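Local coordinates for 401aa long hypothetical glucose-1-phosphate thymidylyltransferase (Sulfolobus tokodaii, PDB 2GGQ), which catalyses the transfer of nucleotidyl groups to sugar 1-phosphates and serves as a bifunctional enzyme in making UDP-GlcNAc and UDP-GalNAc, at residues Y130-L135 and N154-G159; A8-R13 and N342-R347; V245-D250 and V263-G268. One frame throughout, in Å; residues are numbered along the deposited sequence.

Contact 1 (Y130-L135 and N154-G159); sequences YGVLVL and NLINAG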
loop_
_atom_site.group_PDB
_atom_site.type_symbol
_atom_site.label_atom_id
_atom_site.label_comp_id
_atom_site.label_asym_id
_atom_site.label_seq_id
_atom_site.Cartn_x
_atom_site.Cartn_y
_atom_site.Cartn_z
ATOM N N TYR A 130 7.065 -12.128 -8.645
ATOM C CA TYR A 130 8.260 -11.323 -8.493
ATOM C C TYR A 130 9.366 -11.733 -9.456
ATOM O O TYR A 130 9.457 -12.874 -9.892
ATOM C CB TYR A 130 8.802 -11.360 -7.067
ATOM C CG TYR A 130 7.907 -10.827 -5.971
ATOM C CD1 TYR A 130 7.559 -11.626 -4.909
ATOM C CD2 TYR A 130 7.453 -9.528 -5.978
ATOM C CE1 TYR A 130 6.769 -11.162 -3.892
ATOM C CE2 TYR A 130 6.658 -9.049 -4.956
ATOM C CZ TYR A 130 6.316 -9.879 -3.915
ATOM O OH TYR A 130 5.531 -9.441 -2.888
ATOM N N GLY A 131 10.205 -10.758 -9.761
ATOM C CA GLY A 131 11.431 -10.924 -10.545
ATOM C C GLY A 131 12.545 -11.529 -9.725
ATOM O O GLY A 131 13.080 -10.884 -8.812
ATOM N N VAL A 132 12.913 -12.772 -10.039
ATOM C CA VAL A 132 13.962 -13.456 -9.283
ATOM C C VAL A 132 15.335 -13.030 -9.825
ATOM O O VAL A 132 15.541 -12.956 -11.036
ATOM C CB VAL A 132 13.795 -15.026 -9.306
ATOM C CG1 VAL A 132 14.976 -15.710 -8.680
ATOM C CG2 VAL A 132 12.543 -15.442 -8.561
ATOM N N LEU A 133 16.251 -12.735 -8.910
ATOM C CA LEU A 133 17.615 -12.327 -9.242
ATOM C C LEU A 133 18.537 -13.542 -9.343
ATOM O O LEU A 133 18.761 -14.241 -8.362
ATOM C CB LEU A 133 18.154 -11.346 -8.187
ATOM C CG LEU A 133 17.340 -10.075 -7.921
ATOM C CD1 LEU A 133 18.051 -9.078 -6.988
ATOM C CD2 LEU A 133 16.954 -9.401 -9.234
ATOM N N VAL A 134 19.057 -13.785 -10.535
ATOM C CA VAL A 134 20.085 -14.805 -10.714
ATOM C C VAL A 134 21.465 -14.132 -10.726
ATOM O O VAL A 134 21.748 -13.264 -11.553
ATOM C CB VAL A 134 19.850 -15.643 -11.991
ATOM C CG1 VAL A 134 20.891 -16.757 -12.102
ATOM C CG2 VAL A 134 18.429 -16.213 -11.992
ATOM N N LEU A 135 22.292 -14.505 -9.763
ATOM C CA LEU A 135 23.609 -13.902 -9.637
ATOM C C LEU A 135 24.637 -14.739 -10.403
ATOM O O LEU A 135 24.426 -15.937 -10.611
ATOM C CB LEU A 135 23.995 -13.779 -8.158
ATOM C CG LEU A 135 23.014 -13.034 -7.243
ATOM C CD1 LEU A 135 23.613 -12.804 -5.863
ATOM C CD2 LEU A 135 22.581 -11.721 -7.869
ATOM N N ASN A 154 15.506 -17.497 -3.432
ATOM C CA ASN A 154 14.772 -16.577 -2.541
ATOM C C ASN A 154 14.771 -15.117 -3.030
ATOM O O ASN A 154 13.790 -14.381 -2.862
ATOM C CB ASN A 154 15.493 -16.537 -1.184
ATOM C CG ASN A 154 15.049 -17.615 -0.240
ATOM O OD1 ASN A 154 13.903 -17.619 0.221
ATOM N ND2 ASN A 154 15.971 -18.534 0.092
ATOM N N LEU A 155 15.915 -14.709 -3.580
ATOM C CA LEU A 155 16.259 -13.299 -3.805
ATOM C C LEU A 155 15.523 -12.757 -5.001
ATOM O O LEU A 155 15.651 -13.294 -6.099
ATOM C CB LEU A 155 17.757 -13.178 -4.064
ATOM C CG LEU A 155 18.686 -12.169 -3.384
ATOM C CD1 LEU A 155 19.662 -11.600 -4.419
ATOM C CD2 LEU A 155 17.975 -11.064 -2.669
ATOM N N ILE A 156 14.756 -11.688 -4.796
ATOM C CA ILE A 156 13.960 -11.077 -5.883
ATOM C C ILE A 156 14.271 -9.581 -6.027
ATOM O O ILE A 156 14.803 -8.964 -5.121
ATOM C CB ILE A 156 12.400 -11.277 -5.704
ATOM C CG1 ILE A 156 11.901 -10.648 -4.392
ATOM C CG2 ILE A 156 11.993 -12.771 -5.808
ATOM C CD1 ILE A 156 11.196 -9.345 -4.567
ATOM N N ASN A 157 13.886 -9.030 -7.160
ATOM C CA ASN A 157 14.033 -7.628 -7.484
ATOM C C ASN A 157 13.189 -6.790 -6.540
ATOM O O ASN A 157 11.947 -6.823 -6.590
ATOM C CB ASN A 157 13.623 -7.400 -8.937
ATOM C CG ASN A 157 13.761 -5.973 -9.361
ATOM O OD1 ASN A 157 14.424 -5.160 -8.699
ATOM N ND2 ASN A 157 13.149 -5.645 -10.472
ATOM N N ALA A 158 13.862 -6.056 -5.669
ATOM C CA ALA A 158 13.169 -5.152 -4.755
ATOM C C ALA A 158 12.643 -3.849 -5.363
ATOM O O ALA A 158 11.994 -3.090 -4.656
ATOM C CB ALA A 158 14.015 -4.874 -3.526
ATOM N N GLY A 159 12.901 -3.592 -6.647
ATOM C CA GLY A 159 12.366 -2.420 -7.348
ATOM C C GLY A 159 12.990 -1.115 -6.874
ATOM O O GLY A 159 12.329 -0.080 -6.877
HETATM O O HOH W 1 9.843 -8.018 -8.882
#
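Ile-156 tucks CG1 between its own backbone N and carbonyl carbon (chi1 60°), while the Tyr-130 side chain leaves its backbone with CG opposite the carbonyl carbon; these turns, with chi2 of Ile-156 carrying the chain on from CG1, bring CD1 over one face of the Tyr-130 ring. CD1 lies 4.2 Å from the ring centroid and 25° off the normal, a CH-pi contact. The other branch, CG2, touches Tyr-130 CB at 3.7 Å and then meets Val-132 CG2, the Val-132 and Ile-156 side chains crossing at about a right angle. On the other flank, Leu-133 sets CG against the peptide that joins Ile-156 to Asn-157, 3.6 Å from Ile-156 C, with its methyls against Leu-155 CD1 and Asn-157 CB.

The strands cross at 116°, so just one bridge forms, at Val-132 and Ile-156. Asn-157 N donates to Gly-131 O (2.6 Å), nearly in line with the carbonyl bond, and Leu-133 N donates to Leu-155 O (2.9 Å). A water accepts from Gly-131 N and reaches Asn-157 O weakly. Strand 131-135 pairs with 141-146, and the crossing ties this hairpin to 155-163 of the main sheet in the nucleotidyltransferase domain.

Asn-157 OD1 takes the N-H of Gly-159 (3.0 Å) in an Asx turn, the donor standing above the amide plane; ND2 binds the Tyr-161 hydroxyl, as Tyr-130 OH binds Asp-208. Gly-131 and Asn-157 probably both bind N-acetylglucosamine 1-phosphate. Apolar packing and two straight backbone bonds thus link two residues that probably bind the sugar phosphate, and the bonds to both ends of the Asn-157 amide would fix its rotation.

Contact 2 (A8-R13 and N342-R347); sequences AGSGER and NVKGKR. With TTP (thymidine-5'-triphosphate), chain E.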
loop_
_atom_site.group_PDB
_atom_site.type_symbol
_atom_site.label_atom_id
_atom_site.label_comp_id
_atom_site.label_asym_id
_atom_site.label_seq_id
_atom_site.Cartn_x
_atom_site.Cartn_y
_atom_site.Cartn_z
ATOM N N ALA A 8 3.064 5.009 -12.092
ATOM C CA ALA A 8 2.067 5.016 -13.154
ATOM C C ALA A 8 1.444 3.626 -13.416
ATOM O O ALA A 8 0.930 3.354 -14.513
ATOM C CB ALA A 8 2.672 5.598 -14.435
ATOM N N GLY A 9 1.504 2.761 -12.415
ATOM C CA GLY A 9 0.856 1.452 -12.458
ATOM C C GLY A 9 -0.660 1.633 -12.413
ATOM O O GLY A 9 -1.172 2.678 -11.979
ATOM N N SER A 10 -1.375 0.626 -12.896
ATOM C CA SER A 10 -2.819 0.713 -12.968
ATOM C C SER A 10 -3.530 0.509 -11.622
ATOM O O SER A 10 -4.685 0.885 -11.486
ATOM C CB SER A 10 -3.338 -0.266 -14.014
ATOM O OG SER A 10 -2.640 -1.487 -13.907
ATOM N N GLY A 11 -2.862 -0.099 -10.644
ATOM C CA GLY A 11 -3.454 -0.248 -9.302
ATOM C C GLY A 11 -4.799 -0.995 -9.239
ATOM O O GLY A 11 -5.547 -0.863 -8.257
ATOM N N GLU A 12 -5.087 -1.798 -10.260
ATOM C CA GLU A 12 -6.308 -2.641 -10.278
ATOM C C GLU A 12 -6.398 -3.706 -9.180
ATOM O O GLU A 12 -7.495 -4.025 -8.678
ATOM C CB GLU A 12 -6.492 -3.288 -11.659
ATOM C CG GLU A 12 -7.057 -2.296 -12.663
ATOM C CD GLU A 12 -6.851 -2.720 -14.109
ATOM O OE1 GLU A 12 -7.096 -3.909 -14.419
ATOM O OE2 GLU A 12 -6.449 -1.845 -14.922
ATOM N N ARG A 13 -5.269 -4.310 -8.825
ATOM C CA ARG A 13 -5.282 -5.314 -7.746
ATOM C C ARG A 13 -5.556 -4.721 -6.376
ATOM O O ARG A 13 -5.807 -5.453 -5.410
ATOM C CB ARG A 13 -3.944 -6.064 -7.682
ATOM C CG ARG A 13 -3.541 -6.814 -8.962
ATOM C CD ARG A 13 -2.097 -7.406 -8.752
ATOM N NE ARG A 13 -1.083 -6.356 -8.734
ATOM C CZ ARG A 13 0.000 -6.335 -7.958
ATOM N NH1 ARG A 13 0.253 -7.305 -7.076
ATOM N NH2 ARG A 13 0.837 -5.325 -8.058
ATOM N N ASN A 342 -11.672 -11.590 -4.983
ATOM C CA ASN A 342 -11.593 -11.366 -6.426
ATOM C C ASN A 342 -10.605 -10.233 -6.689
ATOM O O ASN A 342 -10.795 -9.097 -6.255
ATOM C CB ASN A 342 -12.982 -11.111 -7.053
ATOM C CG ASN A 342 -13.970 -12.259 -6.792
ATOM O OD1 ASN A 342 -13.668 -13.419 -7.051
ATOM N ND2 ASN A 342 -15.163 -11.930 -6.298
ATOM N N VAL A 343 -9.509 -10.571 -7.367
ATOM C CA VAL A 343 -8.468 -9.612 -7.681
ATOM C C VAL A 343 -8.206 -9.673 -9.187
ATOM O O VAL A 343 -7.745 -10.711 -9.721
ATOM C CB VAL A 343 -7.161 -9.893 -6.891
ATOM C CG1 VAL A 343 -6.086 -8.867 -7.220
ATOM C CG2 VAL A 343 -7.387 -9.877 -5.406
ATOM N N LYS A 344 -8.536 -8.583 -9.865
ATOM C CA LYS A 344 -8.413 -8.463 -11.330
ATOM C C LYS A 344 -9.048 -9.644 -12.055
ATOM O O LYS A 344 -8.431 -10.237 -12.945
ATOM C CB LYS A 344 -6.939 -8.358 -11.735
ATOM C CG LYS A 344 -6.402 -6.970 -11.812
ATOM C CD LYS A 344 -4.944 -6.961 -12.295
ATOM C CE LYS A 344 -4.836 -6.645 -13.768
ATOM N NZ LYS A 344 -3.923 -5.479 -14.001
ATOM N N GLY A 345 -10.266 -9.995 -11.648
ATOM C CA GLY A 345 -10.995 -11.104 -12.249
ATOM C C GLY A 345 -10.544 -12.523 -11.927
ATOM O O GLY A 345 -11.073 -13.473 -12.519
ATOM N N LYS A 346 -9.566 -12.678 -11.029
ATOM C CA LYS A 346 -9.153 -13.991 -10.520
ATOM C C LYS A 346 -9.527 -14.186 -9.035
ATOM O O LYS A 346 -9.410 -13.246 -8.224
ATOM C CB LYS A 346 -7.631 -14.183 -10.658
ATOM C CG LYS A 346 -7.136 -14.713 -12.020
ATOM C CD LYS A 346 -5.673 -15.219 -11.920
ATOM C CE LYS A 346 -5.601 -16.729 -11.612
ATOM N NZ LYS A 346 -4.577 -17.099 -10.543
ATOM N N ARG A 347 -9.926 -15.410 -8.684
ATOM C CA ARG A 347 -10.196 -15.802 -7.298
ATOM C C ARG A 347 -8.915 -16.163 -6.572
ATOM O O ARG A 347 -8.404 -17.271 -6.713
ATOM C CB ARG A 347 -11.128 -17.023 -7.243
ATOM C CG ARG A 347 -12.584 -16.779 -7.604
ATOM C CD ARG A 347 -13.284 -15.959 -6.557
ATOM N NE ARG A 347 -13.724 -16.707 -5.375
ATOM C CZ ARG A 347 -14.259 -16.126 -4.305
ATOM N NH1 ARG A 347 -14.403 -14.811 -4.269
ATOM N NH2 ARG A 347 -14.643 -16.852 -3.272
HETATM P PA TTP E . 2.702 -3.773 -10.797
HETATM O O1A TTP E . 2.838 -5.284 -10.975
HETATM O O2A TTP E . 3.844 -3.232 -9.931
HETATM O O3A TTP E . 1.273 -3.409 -10.054
HETATM P PB TTP E . 0.274 -2.331 -10.717
HETATM O O1B TTP E . -0.377 -1.322 -9.826
HETATM O O2B TTP E . 1.026 -1.478 -11.708
HETATM O O3B TTP E . -0.699 -3.218 -11.622
HETATM P PG TTP E . -2.087 -3.888 -11.244
HETATM O O1G TTP E . -2.377 -3.689 -9.763
HETATM O O2G TTP E . -3.195 -3.309 -12.093
HETATM O O3G TTP E . -1.891 -5.332 -11.648
HETATM O "O5'" TTP E . 2.603 -3.098 -12.280
HETATM C "C5'" TTP E . 1.808 -3.735 -13.310
HETATM C "C4'" TTP E . 1.148 -2.863 -14.402
HETATM O "O4'" TTP E . 1.350 -1.433 -14.363
HETATM C "C3'" TTP E . 1.774 -3.246 -15.716
HETATM O "O3'" TTP E . 0.766 -3.072 -16.729
HETATM C "C2'" TTP E . 2.923 -2.245 -15.913
HETATM C "C1'" TTP E . 2.276 -0.969 -15.396
HETATM N N1 TTP E . 3.147 0.139 -14.892
HETATM C C2 TTP E . 3.283 1.354 -15.659
HETATM O O2 TTP E . 2.741 1.509 -16.783
HETATM N N3 TTP E . 4.003 2.386 -15.205
HETATM C C4 TTP E . 4.610 2.317 -14.021
HETATM O O4 TTP E . 5.257 3.307 -13.636
HETATM C C5 TTP E . 4.503 1.096 -13.198
HETATM C C5M TTP E . 5.189 1.005 -11.853
HETATM C C6 TTP E . 3.748 0.032 -13.693
HETATM O O HOH W 2 -9.222 -5.931 -8.604
#
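Arg-13 and Val-343, their CA atoms 5.4 Å apart, mark where the irregular loop 8-13 meets the type I' turn from Val-343 to Lys-346, which closes the hairpin of strands 340-343 and 346-349. A water bridges the two backbones, donating to Glu-12 O and accepting from Lys-344 N. Val-343 CG1 rests on Arg-13 CB (3.6 Å), and farther out Lys-344 CD packs beside Arg-13 CG (3.6 Å).

Lys-344, bent at its last two torsions, ends with NZ donating to two gamma-phosphate oxygens of the thymidine triphosphate, O2G at 3.0 Å and O3G. Glu-12 crosses it at about a right angle, and its OE1 forms a long salt bridge to Lys-344 NZ (3.6 Å). Loop 8-13 is the glycine-rich phosphate-binding loop of the nucleotidyltransferases. Its backbone N-H groups at Gly-11, Glu-12 and Arg-13 grip the beta and gamma phosphates, Ser-10 OG donates to O2G (2.6 Å), and a side chain at Gly-9 would run into O2B.

Arg-13 is bent at chi3 (-71°), which folds the guanidinium along the triphosphate: NE is shared between O1G and O3G, while NH2 donates to the bridging O3A (2.8 Å), which lies at the guanidinium edge and in its plane. With an alanine here, O3A would probably lose its guanidinium partner and Lys-344 the methylene chain it packs against. Lys-23 and Gly-79 add further hydrogen bonds to the nucleotide, and Ala-8 N donates to O4 of its thymine.

Contact 3 (V245-D250 and V263-G268); sequences VIIEED and VYIGKG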
loop_
_atom_site.group_PDB
_atom_site.type_symbol
_atom_site.label_atom_id
_atom_site.label_comp_id
_atom_site.label_asym_id
_atom_site.label_seq_id
_atom_site.Cartn_x
_atom_site.Cartn_y
_atom_site.Cartn_z
ATOM N N VAL A 245 -0.376 2.661 22.792
ATOM C CA VAL A 245 -1.428 3.422 22.164
ATOM C C VAL A 245 -0.884 4.776 21.782
ATOM O O VAL A 245 -0.305 5.482 22.614
ATOM C CB VAL A 245 -2.685 3.586 23.062
ATOM C CG1 VAL A 245 -3.794 4.296 22.294
ATOM C CG2 VAL A 245 -3.200 2.203 23.561
ATOM N N ILE A 246 -1.092 5.129 20.518
ATOM C CA ILE A 246 -0.770 6.448 20.011
ATOM C C ILE A 246 -2.058 7.213 19.874
ATOM O O ILE A 246 -2.926 6.867 19.057
ATOM C CB ILE A 246 -0.045 6.393 18.647
ATOM C CG1 ILE A 246 1.315 5.701 18.791
ATOM C CG2 ILE A 246 0.167 7.812 18.091
ATOM C CD1 ILE A 246 1.246 4.194 18.787
ATOM N N ILE A 247 -2.188 8.257 20.675
ATOM C CA ILE A 247 -3.314 9.164 20.569
ATOM C C ILE A 247 -2.758 10.467 20.009
ATOM O O ILE A 247 -1.938 11.121 20.664
ATOM C CB ILE A 247 -4.001 9.347 21.941
ATOM C CG1 ILE A 247 -4.383 7.972 22.506
ATOM C CG2 ILE A 247 -5.216 10.289 21.831
ATOM C CD1 ILE A 247 -4.886 7.983 23.951
ATOM N N GLU A 248 -3.171 10.821 18.794
ATOM C CA GLU A 248 -2.677 12.043 18.142
ATOM C C GLU A 248 -3.447 13.298 18.554
ATOM O O GLU A 248 -4.461 13.225 19.258
ATOM C CB GLU A 248 -2.674 11.882 16.625
ATOM C CG GLU A 248 -1.817 10.741 16.134
ATOM C CD GLU A 248 -0.349 11.136 15.975
ATOM O OE1 GLU A 248 0.143 11.979 16.774
ATOM O OE2 GLU A 248 0.300 10.617 15.031
ATOM N N GLU A 249 -2.958 14.461 18.132
ATOM C CA GLU A 249 -3.508 15.714 18.602
ATOM C C GLU A 249 -4.944 15.887 18.180
ATOM O O GLU A 249 -5.335 15.465 17.091
ATOM C CB GLU A 249 -2.652 16.903 18.120
ATOM C CG GLU A 249 -2.983 17.410 16.754
ATOM C CD GLU A 249 -2.098 18.569 16.295
ATOM O OE1 GLU A 249 -1.508 19.252 17.161
ATOM O OE2 GLU A 249 -2.014 18.784 15.054
ATOM N N ASP A 250 -5.711 16.535 19.053
ATOM C CA ASP A 250 -7.131 16.814 18.870
ATOM C C ASP A 250 -8.053 15.578 18.897
ATOM O O ASP A 250 -9.263 15.706 18.657
ATOM C CB ASP A 250 -7.370 17.610 17.592
ATOM C CG ASP A 250 -6.864 19.058 17.680
ATOM O OD1 ASP A 250 -6.763 19.645 18.788
ATOM O OD2 ASP A 250 -6.615 19.610 16.595
ATOM N N VAL A 263 -2.521 0.236 19.140
ATOM C CA VAL A 263 -3.627 0.949 18.519
ATOM C C VAL A 263 -3.153 2.348 18.149
ATOM O O VAL A 263 -2.477 3.009 18.937
ATOM C CB VAL A 263 -4.862 0.988 19.476
ATOM C CG1 VAL A 263 -5.880 2.054 19.062
ATOM C CG2 VAL A 263 -5.518 -0.406 19.576
ATOM N N TYR A 264 -3.504 2.782 16.946
ATOM C CA TYR A 264 -3.184 4.106 16.435
ATOM C C TYR A 264 -4.462 4.921 16.284
ATOM O O TYR A 264 -5.399 4.514 15.553
ATOM C CB TYR A 264 -2.451 4.021 15.072
ATOM C CG TYR A 264 -2.003 5.381 14.560
ATOM C CD1 TYR A 264 -0.742 5.908 14.920
ATOM C CD2 TYR A 264 -2.837 6.145 13.737
ATOM C CE1 TYR A 264 -0.341 7.146 14.480
ATOM C CE2 TYR A 264 -2.441 7.403 13.279
ATOM C CZ TYR A 264 -1.183 7.890 13.651
ATOM O OH TYR A 264 -0.810 9.139 13.230
ATOM N N ILE A 265 -4.504 6.064 16.958
ATOM C CA ILE A 265 -5.669 6.929 16.932
ATOM C C ILE A 265 -5.273 8.276 16.315
ATOM O O ILE A 265 -4.636 9.138 16.962
ATOM C CB ILE A 265 -6.327 7.069 18.300
ATOM C CG1 ILE A 265 -6.647 5.688 18.894
ATOM C CG2 ILE A 265 -7.546 8.010 18.224
ATOM C CD1 ILE A 265 -7.153 5.676 20.312
ATOM N N GLY A 266 -5.629 8.425 15.049
ATOM C CA GLY A 266 -5.223 9.589 14.252
ATOM C C GLY A 266 -5.790 10.908 14.744
ATOM O O GLY A 266 -6.806 10.938 15.466
ATOM N N LYS A 267 -5.169 12.012 14.322
ATOM C CA LYS A 267 -5.588 13.334 14.832
ATOM C C LYS A 267 -7.040 13.685 14.531
ATOM O O LYS A 267 -7.569 13.396 13.448
ATOM C CB LYS A 267 -4.669 14.475 14.353
ATOM C CG LYS A 267 -4.359 14.496 12.884
ATOM C CD LYS A 267 -3.173 15.461 12.547
ATOM C CE LYS A 267 -1.815 14.935 13.013
ATOM N NZ LYS A 267 -1.189 15.706 14.145
ATOM N N GLY A 268 -7.677 14.355 15.477
ATOM C CA GLY A 268 -9.066 14.781 15.278
ATOM C C GLY A 268 -10.110 13.655 15.415
ATOM O O GLY A 268 -11.306 13.875 15.181
HETATM O O HOH W 3 -0.622 14.529 16.605
#
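The Tyr-264 ring meets Ile-246 CG2 obliquely, at 3.7 Å from CE1, and the carboxylate of Glu-248 stands almost upright to it, the two planes 86° apart. A bend at chi2 (-85°) brings Glu-248 OE2 to 2.6 Å from Tyr-264 OH, a weak hydrogen bond. Beyond it Glu-249 and Lys-267 run side by side, with OE2 and NZ 3.3 Å apart in a salt bridge. One water draws the polar end together, donating to Glu-248 OE1 and accepting from Glu-249 N and Lys-267 NZ.

The strands are parallel and in step 18 residues apart, as in successive coils of a left-handed beta-helix of hexapeptide repeats. Ile-246 N binds Val-263 O (3.0 Å), Ile-265 N binds Ile-246 O (2.7 Å), and Glu-248 N binds Ile-265 O. On the face bearing Val-245, Ile-247, Val-263 and Ile-265, the methyl Ile-265 CD1 touches both Val-245 CG1 and Ile-247 CG1.

That apolar face packs on Ile-259 and Ile-253 of other walls of the beta-helix. Tyr-264 leans on the loop residues Leu-29 and Ser-30, and strands 230-231 and 281-283 continue the sheet on its two sides.

Overall arrangement
Contact 1 is largely buried in the nucleotidyltransferase domain, contact 3 is partly buried in the wall of the beta-helix, and contact 2 is a surface meeting between these two parts of the chain. No strand is shared between the three contacts. Both 1 and 3 are strand pairs held by backbone bonds, but contact 1 is a single steep crossing and contact 3 runs in parallel register. Contact 2 relies chiefly on charge, a shared water and the triphosphate, with a little aliphatic packing. Its segments lie 329 residues apart, and the chain between them includes both other contacts. Contacts 1 and 2 approach to about 7 Å between nearest atoms; contact 3 stays about 23 Å or more from both.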